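Local atomic coordinates of glycine betaine, L-proline ABC transporter, glycine/betaine/L-proline-binding protein (ProX) (Borrelia burgdorferi, PDB entry 3TMG), a protein that binds glycine betaine as the substrate-binding component of an ABC transporter, which probably takes up betaine and related amine compounds such as carnitine. Residues V37-E40 against K41-Y44; D223-Y226 against V227-F231; W270-E273 against K274-T277. All coordinates share one frame; numbering follows the deposited sequence.

Contact 1: V37-E40 against K41-Y44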
ATOM      1  N   VAL A  37      -3.899   7.290 -15.719  1.00 15.93           N
ATOM      2  CA  VAL A  37      -3.721   7.081 -17.174  1.00 16.79           C
ATOM      3  C   VAL A  37      -4.998   6.527 -17.824  1.00 17.73           C
ATOM      4  O   VAL A  37      -5.436   7.013 -18.861  1.00 18.83           O
ATOM      5  CB  VAL A  37      -2.490   6.180 -17.447  1.00 16.29           C
ATOM      6  CG1 VAL A  37      -2.410   5.811 -18.925  1.00 17.38           C
ATOM      7  CG2 VAL A  37      -1.222   6.930 -17.021  1.00 15.69           C
ATOM      8  N   VAL A  38      -5.610   5.532 -17.188  1.00 17.33           N
ATOM      9  CA  VAL A  38      -6.878   4.972 -17.654  1.00 18.49           C
ATOM     10  C   VAL A  38      -7.977   6.057 -17.783  1.00 19.59           C
ATOM     11  O   VAL A  38      -8.594   6.196 -18.872  1.00 20.44           O
ATOM     12  CB  VAL A  38      -7.325   3.836 -16.719  1.00 17.70           C
ATOM     13  CG1 VAL A  38      -8.712   3.369 -17.100  1.00 18.82           C
ATOM     14  CG2 VAL A  38      -6.311   2.696 -16.780  1.00 17.29           C
ATOM     15  N   PHE A  39      -8.187   6.853 -16.719  1.00 19.18           N
ATOM     16  CA  PHE A  39      -9.182   7.934 -16.766  1.00 20.39           C
ATOM     17  C   PHE A  39      -8.848   9.009 -17.822  1.00 21.77           C
ATOM     18  O   PHE A  39      -9.740   9.519 -18.504  1.00 22.83           O
ATOM     19  CB  PHE A  39      -9.394   8.567 -15.399  1.00 20.03           C
ATOM     20  CG  PHE A  39     -10.256   7.769 -14.483  1.00 20.02           C
ATOM     21  CD1 PHE A  39     -11.558   7.427 -14.847  1.00 21.15           C
ATOM     22  CD2 PHE A  39      -9.800   7.387 -13.221  1.00 19.19           C
ATOM     23  CE1 PHE A  39     -12.364   6.684 -13.977  1.00 21.26           C
ATOM     24  CE2 PHE A  39     -10.602   6.669 -12.359  1.00 19.33           C
ATOM     25  CZ  PHE A  39     -11.891   6.307 -12.734  1.00 19.60           C
ATOM     26  N   GLU A  40      -7.571   9.363 -17.959  1.00 21.68           N
ATOM     27  CA  GLU A  40      -7.162  10.279 -19.024  1.00 23.11           C
ATOM     28  C   GLU A  40      -7.545   9.765 -20.405  1.00 24.59           C
ATOM     29  O   GLU A  40      -8.052  10.556 -21.238  1.00 25.45           O
ATOM     30  CB  GLU A  40      -5.674  10.588 -18.991  1.00 22.77           C
ATOM     31  CG  GLU A  40      -5.273  11.447 -17.804  1.00 22.85           C
ATOM     32  CD  GLU A  40      -3.762  11.606 -17.649  1.00 23.35           C
ATOM     33  OE1 GLU A  40      -2.970  10.880 -18.286  1.00 23.47           O
ATOM     34  OE2 GLU A  40      -3.356  12.482 -16.867  1.00 23.64           O
ATOM     35  N   LYS A  41      -7.294   8.479 -20.662  1.00 23.75           N
ATOM     36  CA  LYS A  41      -7.630   7.915 -21.971  1.00 25.66           C
ATOM     37  C   LYS A  41      -9.129   7.894 -22.228  1.00 27.18           C
ATOM     38  O   LYS A  41      -9.556   7.977 -23.393  1.00 28.84           O
ATOM     39  CB  LYS A  41      -7.008   6.556 -22.175  1.00 25.05           C
ATOM     40  CG  LYS A  41      -5.544   6.677 -22.541  1.00 25.37           C
ATOM     41  CD  LYS A  41      -4.832   5.362 -22.337  1.00 25.47           C
ATOM     42  CE  LYS A  41      -5.089   4.436 -23.520  1.00 27.32           C
ATOM     43  NZ  LYS A  41      -4.993   5.198 -24.802  1.00 28.97           N
ATOM     44  N   MET A  42      -9.914   7.798 -21.144  1.00 26.71           N
ATOM     45  CA  MET A  42     -11.369   7.983 -21.184  1.00 27.44           C
ATOM     46  C   MET A  42     -11.829   9.449 -21.282  1.00 28.86           C
ATOM     47  O   MET A  42     -13.039   9.706 -21.356  1.00 29.96           O
ATOM     48  CB  MET A  42     -12.050   7.327 -19.973  1.00 26.90           C
ATOM     49  CG  MET A  42     -11.880   5.821 -19.893  1.00 25.79           C
ATOM     50  SD  MET A  42     -12.332   5.072 -18.318  1.00 24.89           S
ATOM     51  CE  MET A  42     -14.025   5.655 -18.075  1.00 26.08           C
ATOM     52  N   GLY A  43     -10.901  10.407 -21.296  1.00 28.52           N
ATOM     53  CA  GLY A  43     -11.279  11.818 -21.532  1.00 29.35           C
ATOM     54  C   GLY A  43     -11.495  12.615 -20.251  1.00 29.11           C
ATOM     55  O   GLY A  43     -12.074  13.694 -20.280  1.00 30.04           O
ATOM     56  N   TYR A  44     -11.000  12.107 -19.121  1.00 26.73           N
ATOM     57  CA  TYR A  44     -11.081  12.847 -17.864  1.00 26.49           C
ATOM     58  C   TYR A  44      -9.874  13.755 -17.638  1.00 26.32           C
ATOM     59  O   TYR A  44      -8.733  13.440 -18.032  1.00 25.18           O
ATOM     60  CB  TYR A  44     -11.141  11.861 -16.671  1.00 25.32           C
ATOM     61  CG  TYR A  44     -12.487  11.250 -16.467  1.00 25.99           C
ATOM     62  CD1 TYR A  44     -12.949  10.275 -17.330  1.00 26.76           C
ATOM     63  CD2 TYR A  44     -13.326  11.669 -15.421  1.00 26.24           C
ATOM     64  CE1 TYR A  44     -14.206   9.708 -17.165  1.00 27.69           C
ATOM     65  CE2 TYR A  44     -14.599  11.114 -15.254  1.00 27.28           C
ATOM     66  CZ  TYR A  44     -15.023  10.121 -16.127  1.00 27.78           C
ATOM     67  OH  TYR A  44     -16.264   9.530 -16.007  1.00 29.15           O
TER
HETATM   68  O   HOH W   1      -7.752  13.187 -21.026  1.00 32.38           O
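A Schellman motif ends helix 26-41, and its two reversed bonds run from Y44 and G43 back to F39 and E40. The N of Y44 reaches the carbonyl O of F39 at 2.9 Å, the six-to-one bond, while G43 N meets E40 O at 2.9 Å from above that carbonyl's plane. Before the reversal the helix is regular, with K41 N on V37 O and M42 N on V38 O. G43 makes the turn with a phi of +95°, where a side chain would press on the preceding carbonyl, so glycine is the natural residue. One water donates to both E40 O and Y44 O.

In a Schellman motif the residue that accepts the six-to-one bond (C3, F39) and the one that donates it (C'', Y44) commonly meet in an apolar contact, and here their CB atoms are 3.9 Å apart. The edge of the F39 ring, led by CD1, comes over one face of Y44 near its rim, 4.0 Å from Y44 CD1, with the planes at 60° in an edge-to-face pair. The turn links the helix to strand 44-50, which runs parallel to strand 16-22, making a beta-alpha-beta unit; F39 and Y44 both rest on V18 of that first strand.

M42 lies alongside V38, its SD 4.2 Å from V38 CG1, and the bend at chi3 (54°) turns CE away from V38, toward P272. The same sulfur stands obliquely to the F39 ring, a Met-aromatic contact 5.3 Å from the centroid; a flexible thioether fits between valine and ring. On the more exposed side of the helix, E40 OE1 bonds to Y253 OH, and K41 NZ to L278 O.

Contact 2: D223-Y226 against V227-F231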
ATOM      1  N   ASP A 223     -19.660   6.149 -15.066  1.00 27.95           N
ATOM      2  CA  ASP A 223     -18.449   5.687 -15.746  1.00 27.14           C
ATOM      3  C   ASP A 223     -17.238   5.634 -14.804  1.00 24.65           C
ATOM      4  O   ASP A 223     -16.450   4.649 -14.852  1.00 23.92           O
ATOM      5  CB  ASP A 223     -18.151   6.558 -16.962  1.00 28.68           C
ATOM      6  CG  ASP A 223     -19.162   6.350 -18.092  1.00 31.33           C
ATOM      7  OD1 ASP A 223     -19.909   5.353 -18.083  1.00 31.84           O
ATOM      8  OD2 ASP A 223     -19.192   7.196 -18.978  1.00 32.56           O
ATOM      9  N   ALA A 224     -17.082   6.663 -13.956  1.00 23.64           N
ATOM     10  CA  ALA A 224     -15.964   6.689 -12.997  1.00 22.04           C
ATOM     11  C   ALA A 224     -16.173   5.627 -11.931  1.00 21.16           C
ATOM     12  O   ALA A 224     -15.238   4.923 -11.585  1.00 19.90           O
ATOM     13  CB  ALA A 224     -15.755   8.059 -12.340  1.00 21.95           C
ATOM     14  N   TYR A 225     -17.404   5.512 -11.427  1.00 22.02           N
ATOM     15  CA  TYR A 225     -17.770   4.429 -10.500  1.00 21.34           C
ATOM     16  C   TYR A 225     -17.417   3.055 -11.058  1.00 20.63           C
ATOM     17  O   TYR A 225     -16.815   2.230 -10.356  1.00 19.46           O
ATOM     18  CB  TYR A 225     -19.263   4.508 -10.180  1.00 22.98           C
ATOM     19  CG  TYR A 225     -19.745   3.447  -9.223  1.00 22.88           C
ATOM     20  CD1 TYR A 225     -20.132   2.188  -9.687  1.00 23.58           C
ATOM     21  CD2 TYR A 225     -19.789   3.687  -7.852  1.00 22.88           C
ATOM     22  CE1 TYR A 225     -20.565   1.191  -8.803  1.00 23.90           C
ATOM     23  CE2 TYR A 225     -20.232   2.708  -6.962  1.00 22.93           C
ATOM     24  CZ  TYR A 225     -20.627   1.462  -7.440  1.00 23.50           C
ATOM     25  OH  TYR A 225     -21.055   0.455  -6.570  1.00 24.15           O
ATOM     26  N   TYR A 226     -17.773   2.821 -12.318  1.00 21.19           N
ATOM     27  CA  TYR A 226     -17.529   1.540 -12.976  1.00 21.09           C
ATOM     28  C   TYR A 226     -16.042   1.195 -12.969  1.00 19.58           C
ATOM     29  O   TYR A 226     -15.686   0.071 -12.645  1.00 19.17           O
ATOM     30  CB  TYR A 226     -18.089   1.589 -14.412  1.00 22.78           C
ATOM     31  CG  TYR A 226     -17.970   0.311 -15.213  1.00 23.36           C
ATOM     32  CD1 TYR A 226     -16.719  -0.140 -15.659  1.00 22.66           C
ATOM     33  CD2 TYR A 226     -19.124  -0.443 -15.558  1.00 25.11           C
ATOM     34  CE1 TYR A 226     -16.604  -1.302 -16.398  1.00 23.28           C
ATOM     35  CE2 TYR A 226     -19.023  -1.595 -16.315  1.00 25.49           C
ATOM     36  CZ  TYR A 226     -17.773  -2.004 -16.744  1.00 24.82           C
ATOM     37  OH  TYR A 226     -17.681  -3.173 -17.469  1.00 25.95           O
ATOM     38  N   VAL A 227     -15.165   2.162 -13.284  1.00 18.85           N
ATOM     39  CA  VAL A 227     -13.730   1.885 -13.279  1.00 17.76           C
ATOM     40  C   VAL A 227     -13.250   1.528 -11.856  1.00 16.80           C
ATOM     41  O   VAL A 227     -12.542   0.527 -11.663  1.00 15.98           O
ATOM     42  CB  VAL A 227     -12.918   3.061 -13.844  1.00 17.59           C
ATOM     43  CG1 VAL A 227     -11.435   2.775 -13.763  1.00 16.79           C
ATOM     44  CG2 VAL A 227     -13.348   3.339 -15.285  1.00 18.93           C
ATOM     45  N   PHE A 228     -13.632   2.326 -10.858  1.00 17.00           N
ATOM     46  CA  PHE A 228     -13.290   1.979  -9.478  1.00 16.57           C
ATOM     47  C   PHE A 228     -13.805   0.573  -9.103  1.00 17.00           C
ATOM     48  O   PHE A 228     -13.116  -0.202  -8.394  1.00 16.12           O
ATOM     49  CB  PHE A 228     -13.827   3.027  -8.480  1.00 17.15           C
ATOM     50  CG  PHE A 228     -13.038   4.340  -8.452  1.00 17.34           C
ATOM     51  CD1 PHE A 228     -11.691   4.360  -8.073  1.00 16.76           C
ATOM     52  CD2 PHE A 228     -13.652   5.544  -8.760  1.00 18.29           C
ATOM     53  CE1 PHE A 228     -10.971   5.562  -8.021  1.00 17.05           C
ATOM     54  CE2 PHE A 228     -12.935   6.757  -8.725  1.00 18.65           C
ATOM     55  CZ  PHE A 228     -11.597   6.766  -8.336  1.00 17.51           C
ATOM     56  N   ASP A 229     -15.002   0.248  -9.583  1.00 18.19           N
ATOM     57  CA  ASP A 229     -15.650  -1.025  -9.233  1.00 19.15           C
ATOM     58  C   ASP A 229     -14.985  -2.230  -9.936  1.00 19.02           C
ATOM     59  O   ASP A 229     -15.033  -3.349  -9.419  1.00 20.56           O
ATOM     60  CB  ASP A 229     -17.143  -0.921  -9.594  1.00 20.39           C
ATOM     61  CG  ASP A 229     -18.001  -2.001  -8.939  1.00 21.28           C
ATOM     62  OD1 ASP A 229     -17.704  -2.509  -7.834  1.00 20.99           O
ATOM     63  OD2 ASP A 229     -18.998  -2.344  -9.561  1.00 22.70           O
ATOM     64  N   HIS A 230     -14.336  -2.005 -11.080  1.00 18.71           N
ATOM     65  CA  HIS A 230     -13.740  -3.077 -11.868  1.00 18.23           C
ATOM     66  C   HIS A 230     -12.245  -3.191 -11.787  1.00 16.81           C
ATOM     67  O   HIS A 230     -11.690  -4.202 -12.193  1.00 16.87           O
ATOM     68  CB  HIS A 230     -14.182  -2.985 -13.359  1.00 19.43           C
ATOM     69  CG  HIS A 230     -15.642  -3.323 -13.577  1.00 21.10           C
ATOM     70  ND1 HIS A 230     -16.634  -2.440 -13.331  1.00 21.60           N
ATOM     71  CD2 HIS A 230     -16.258  -4.497 -14.039  1.00 21.92           C
ATOM     72  CE1 HIS A 230     -17.825  -3.030 -13.625  1.00 23.43           C
ATOM     73  NE2 HIS A 230     -17.580  -4.279 -14.051  1.00 23.40           N
ATOM     74  N   PHE A 231     -11.555  -2.188 -11.239  1.00 16.14           N
ATOM     75  CA  PHE A 231     -10.097  -2.239 -11.125  1.00 14.87           C
ATOM     76  C   PHE A 231      -9.667  -3.450 -10.263  1.00 14.59           C
ATOM     77  O   PHE A 231     -10.077  -3.563  -9.117  1.00 14.90           O
ATOM     78  CB  PHE A 231      -9.587  -0.948 -10.493  1.00 14.21           C
ATOM     79  CG  PHE A 231      -8.117  -0.975 -10.158  1.00 13.31           C
ATOM     80  CD1 PHE A 231      -7.179  -1.132 -11.163  1.00 13.31           C
ATOM     81  CD2 PHE A 231      -7.685  -0.848  -8.833  1.00 12.62           C
ATOM     82  CE1 PHE A 231      -5.812  -1.159 -10.846  1.00 13.01           C
ATOM     83  CE2 PHE A 231      -6.309  -0.875  -8.501  1.00 12.06           C
ATOM     84  CZ  PHE A 231      -5.388  -1.031  -9.504  1.00 12.00           C
TER
HETATM   85  O   HOH W   2     -21.410  -1.929  -7.679  1.00 27.56           O
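Y226 holds its CG anti to the backbone N (chi1 -177°), whereas H230, one turn later, sets its own CG anti to the carbonyl carbon (chi1 -70°); together these torsions lay the two rings face to face. The centroids of Y226 and H230 are 3.6 Å apart and the planes only 16° from parallel, with H230 CE1 above the middle of the tyrosine ring. Rotation of the imidazole is fixed by a bond from H230 ND1 to Y226 O, 2.8 Å long, with the carbonyl oxygen lying in the imidazole plane. H230 N adds a weak bond to the same oxygen and is shared with V227 O, which also accepts from F231 N, as the helix comes to its end. Histidine suits this place because it is flat enough to stack and carries an N-H at its edge.

On another side of the helix, a water joins Y225 OH, at 2.7 Å, to D229 OD2, at 3.1 Å, while Y225 CE1 passes 3.9 Å from that OD2. F228 and V227 are buried instead: F228 packs on L91 and V213 of the neighbouring strands, and V227 on F39 and M42. The nearly straight bond from F228 N to A224 O, 3.1 Å, is regular alpha-helical. The Y226-H230 pair is an i to i+4 aromatic stack on the last turn of the short helix 222-230, with the histidine ring N-H bonded back to its partner's carbonyl.

Contact 3: W270-E273 against K274-T277; sequences WVPE and KYKT
V271 and P272 are extended, both with psi near 152°, and at E273 the chain folds into consecutive turns. Y275 N bonds to P272 O at 2.9 Å and K276 N to E273 O at 3.1 Å, each spanning three residues and each donor standing above its carbonyl plane. The next step is made by water: it donates to E273 O and accepts from T277 N, bridging two backbone groups four residues apart. Proline fits the entry to this turn, since its ring favours the phi found here and its nitrogen needs no hydrogen-bond partner.

K276 doubles back over the turn. Its chain is extended as far as CE and then bent at chi4 (-84°), which brings NZ 2.9 Å from V271 O, nearly along the C=O axis; K268 O is a second acceptor. E273 crosses this chain at about a right angle, with OE1 3.4 Å from K276 CE, although E273 OE1 and K276 NZ, of opposite charge, stay 4.8 Å apart. V271 and K276 run past each other in opposite directions, CG2 of V271 lying 3.9 Å from K276 CG, so the lysine's aliphatic part covers an apolar neighbour while its polar end serves the backbone.

The P272 ring lies obliquely against Y275, its CD 3.7 Å from Y275 CD2. A tyrosine here can combine this apolar packing with a polar tip, and its OH bonds to D223 OD2 of helix 222-230. K274 NZ forms a long, weak ion pair with D223 as well. The two segments pack against that helix, where P272 touches D223 and Y226, and against the C-terminal half of helix 26-41, where V271 meets V38 and W270 packs on V34 and L35.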
ATOM      1  N   TRP A 270     -11.427  -3.104 -17.156  1.00 21.58           N
ATOM      2  CA  TRP A 270     -11.785  -2.204 -16.067  1.00 20.47           C
ATOM      3  C   TRP A 270     -12.728  -1.126 -16.507  1.00 21.33           C
ATOM      4  O   TRP A 270     -13.207  -0.332 -15.664  1.00 20.97           O
ATOM      5  CB  TRP A 270     -10.554  -1.559 -15.432  1.00 18.60           C
ATOM      6  CG  TRP A 270      -9.464  -2.520 -14.966  1.00 17.52           C
ATOM      7  CD1 TRP A 270      -9.573  -3.851 -14.548  1.00 17.42           C
ATOM      8  CD2 TRP A 270      -8.059  -2.170 -14.817  1.00 16.65           C
ATOM      9  NE1 TRP A 270      -8.322  -4.343 -14.174  1.00 16.62           N
ATOM     10  CE2 TRP A 270      -7.376  -3.359 -14.337  1.00 16.27           C
ATOM     11  CE3 TRP A 270      -7.304  -0.984 -15.057  1.00 16.04           C
ATOM     12  CZ2 TRP A 270      -5.999  -3.367 -14.118  1.00 15.61           C
ATOM     13  CZ3 TRP A 270      -5.940  -1.007 -14.793  1.00 15.38           C
ATOM     14  CH2 TRP A 270      -5.303  -2.165 -14.330  1.00 15.15           C
ATOM     15  N   VAL A 271     -12.961  -1.041 -17.825  1.00 22.68           N
ATOM     16  CA  VAL A 271     -13.639   0.141 -18.374  1.00 23.75           C
ATOM     17  C   VAL A 271     -14.984  -0.233 -19.015  1.00 25.90           C
ATOM     18  O   VAL A 271     -15.146  -1.364 -19.494  1.00 26.52           O
ATOM     19  CB  VAL A 271     -12.746   0.998 -19.349  1.00 23.91           C
ATOM     20  CG1 VAL A 271     -11.421   1.406 -18.720  1.00 22.38           C
ATOM     21  CG2 VAL A 271     -12.538   0.345 -20.729  1.00 24.83           C
ATOM     22  N   PRO A 272     -15.945   0.715 -19.041  1.00 27.16           N
ATOM     23  CA  PRO A 272     -17.226   0.399 -19.688  1.00 29.51           C
ATOM     24  C   PRO A 272     -17.031   0.059 -21.166  1.00 31.37           C
ATOM     25  O   PRO A 272     -16.098   0.555 -21.815  1.00 30.51           O
ATOM     26  CB  PRO A 272     -18.026   1.720 -19.537  1.00 29.87           C
ATOM     27  CG  PRO A 272     -17.439   2.353 -18.310  1.00 27.77           C
ATOM     28  CD  PRO A 272     -15.970   2.059 -18.436  1.00 26.57           C
ATOM     29  N   GLU A 273     -17.931  -0.773 -21.681  1.00 33.91           N
ATOM     30  CA  GLU A 273     -17.925  -1.238 -23.067  1.00 36.64           C
ATOM     31  C   GLU A 273     -17.594  -0.134 -24.071  1.00 37.08           C
ATOM     32  O   GLU A 273     -16.700  -0.273 -24.905  1.00 36.84           O
ATOM     33  CB  GLU A 273     -19.310  -1.853 -23.379  1.00 39.46           C
ATOM     34  CG  GLU A 273     -19.449  -2.434 -24.772  1.00 43.26           C
ATOM     35  CD  GLU A 273     -18.413  -3.496 -25.066  1.00 44.09           C
ATOM     36  OE1 GLU A 273     -18.088  -4.301 -24.172  1.00 44.36           O
ATOM     37  OE2 GLU A 273     -17.933  -3.523 -26.211  1.00 48.14           O
ATOM     38  N   LYS A 274     -18.365   0.949 -23.971  1.00 38.83           N
ATOM     39  CA  LYS A 274     -18.220   2.212 -24.694  1.00 40.22           C
ATOM     40  C   LYS A 274     -16.757   2.666 -24.944  1.00 37.79           C
ATOM     41  O   LYS A 274     -16.446   3.221 -25.991  1.00 36.89           O
ATOM     42  CB  LYS A 274     -18.840   3.243 -23.762  1.00 42.41           C
ATOM     43  CG  LYS A 274     -19.760   4.300 -24.289  1.00 44.49           C
ATOM     44  CD  LYS A 274     -19.719   5.393 -23.226  1.00 44.87           C
ATOM     45  CE  LYS A 274     -21.094   5.966 -22.904  1.00 47.51           C
ATOM     46  NZ  LYS A 274     -20.986   6.804 -21.670  1.00 47.59           N
ATOM     47  N   TYR A 275     -15.889   2.467 -23.955  1.00 34.13           N
ATOM     48  CA  TYR A 275     -14.508   3.008 -23.949  1.00 33.10           C
ATOM     49  C   TYR A 275     -13.417   2.012 -24.333  1.00 32.45           C
ATOM     50  O   TYR A 275     -12.247   2.403 -24.460  1.00 31.07           O
ATOM     51  CB  TYR A 275     -14.135   3.495 -22.538  1.00 30.89           C
ATOM     52  CG  TYR A 275     -14.960   4.637 -22.026  1.00 31.53           C
ATOM     53  CD1 TYR A 275     -14.613   5.952 -22.321  1.00 32.08           C
ATOM     54  CD2 TYR A 275     -16.104   4.408 -21.272  1.00 31.95           C
ATOM     55  CE1 TYR A 275     -15.371   7.015 -21.855  1.00 33.36           C
ATOM     56  CE2 TYR A 275     -16.881   5.455 -20.804  1.00 32.64           C
ATOM     57  CZ  TYR A 275     -16.504   6.753 -21.077  1.00 34.07           C
ATOM     58  OH  TYR A 275     -17.272   7.809 -20.618  1.00 35.21           O
ATOM     59  N   LYS A 276     -13.778   0.738 -24.482  1.00 32.72           N
ATOM     60  CA  LYS A 276     -12.773  -0.319 -24.549  1.00 33.11           C
ATOM     61  C   LYS A 276     -11.846  -0.129 -25.747  1.00 34.00           C
ATOM     62  O   LYS A 276     -10.633  -0.336 -25.631  1.00 33.69           O
ATOM     63  CB  LYS A 276     -13.384  -1.736 -24.534  1.00 33.53           C
ATOM     64  CG  LYS A 276     -14.212  -2.056 -23.305  1.00 33.31           C
ATOM     65  CD  LYS A 276     -14.502  -3.566 -23.173  1.00 34.05           C
ATOM     66  CE  LYS A 276     -15.477  -3.875 -22.044  1.00 33.22           C
ATOM     67  NZ  LYS A 276     -14.840  -3.982 -20.697  1.00 32.86           N
ATOM     68  N   THR A 277     -12.383   0.313 -26.877  1.00 35.97           N
ATOM     69  CA  THR A 277     -11.542   0.471 -28.061  1.00 37.48           C
ATOM     70  C   THR A 277     -10.542   1.628 -27.977  1.00 37.11           C
ATOM     71  O   THR A 277      -9.555   1.622 -28.717  1.00 37.81           O
ATOM     72  CB  THR A 277     -12.337   0.531 -29.373  1.00 40.11           C
ATOM     73  OG1 THR A 277     -13.153   1.708 -29.396  1.00 40.88           O
ATOM     74  CG2 THR A 277     -13.189  -0.683 -29.491  1.00 41.85           C
TER
HETATM   75  O   HOH W   3     -15.336   0.201 -27.234  1.00 35.44           O

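Overall arrangement
The three contacts come in series along the chain and gather on the same side of its centre, their own centres about 11 to 12 Å apart. Contact 1 closes helix 26-41, contact 2 spans nearly all of the short helix 222-230, and contact 3 belongs to the loop after helix 264-268, so early and late parts of the sequence meet here. M42 joins all three: its SD lies 3.6 Å from V227 CG2 and 3.8 Å from V271 CG1. Between contacts 2 and 3, Y226 CE1 packs 3.3 Å from V271 C. The cluster brings the C-terminal segment against the two helices, away from the betaine pocket.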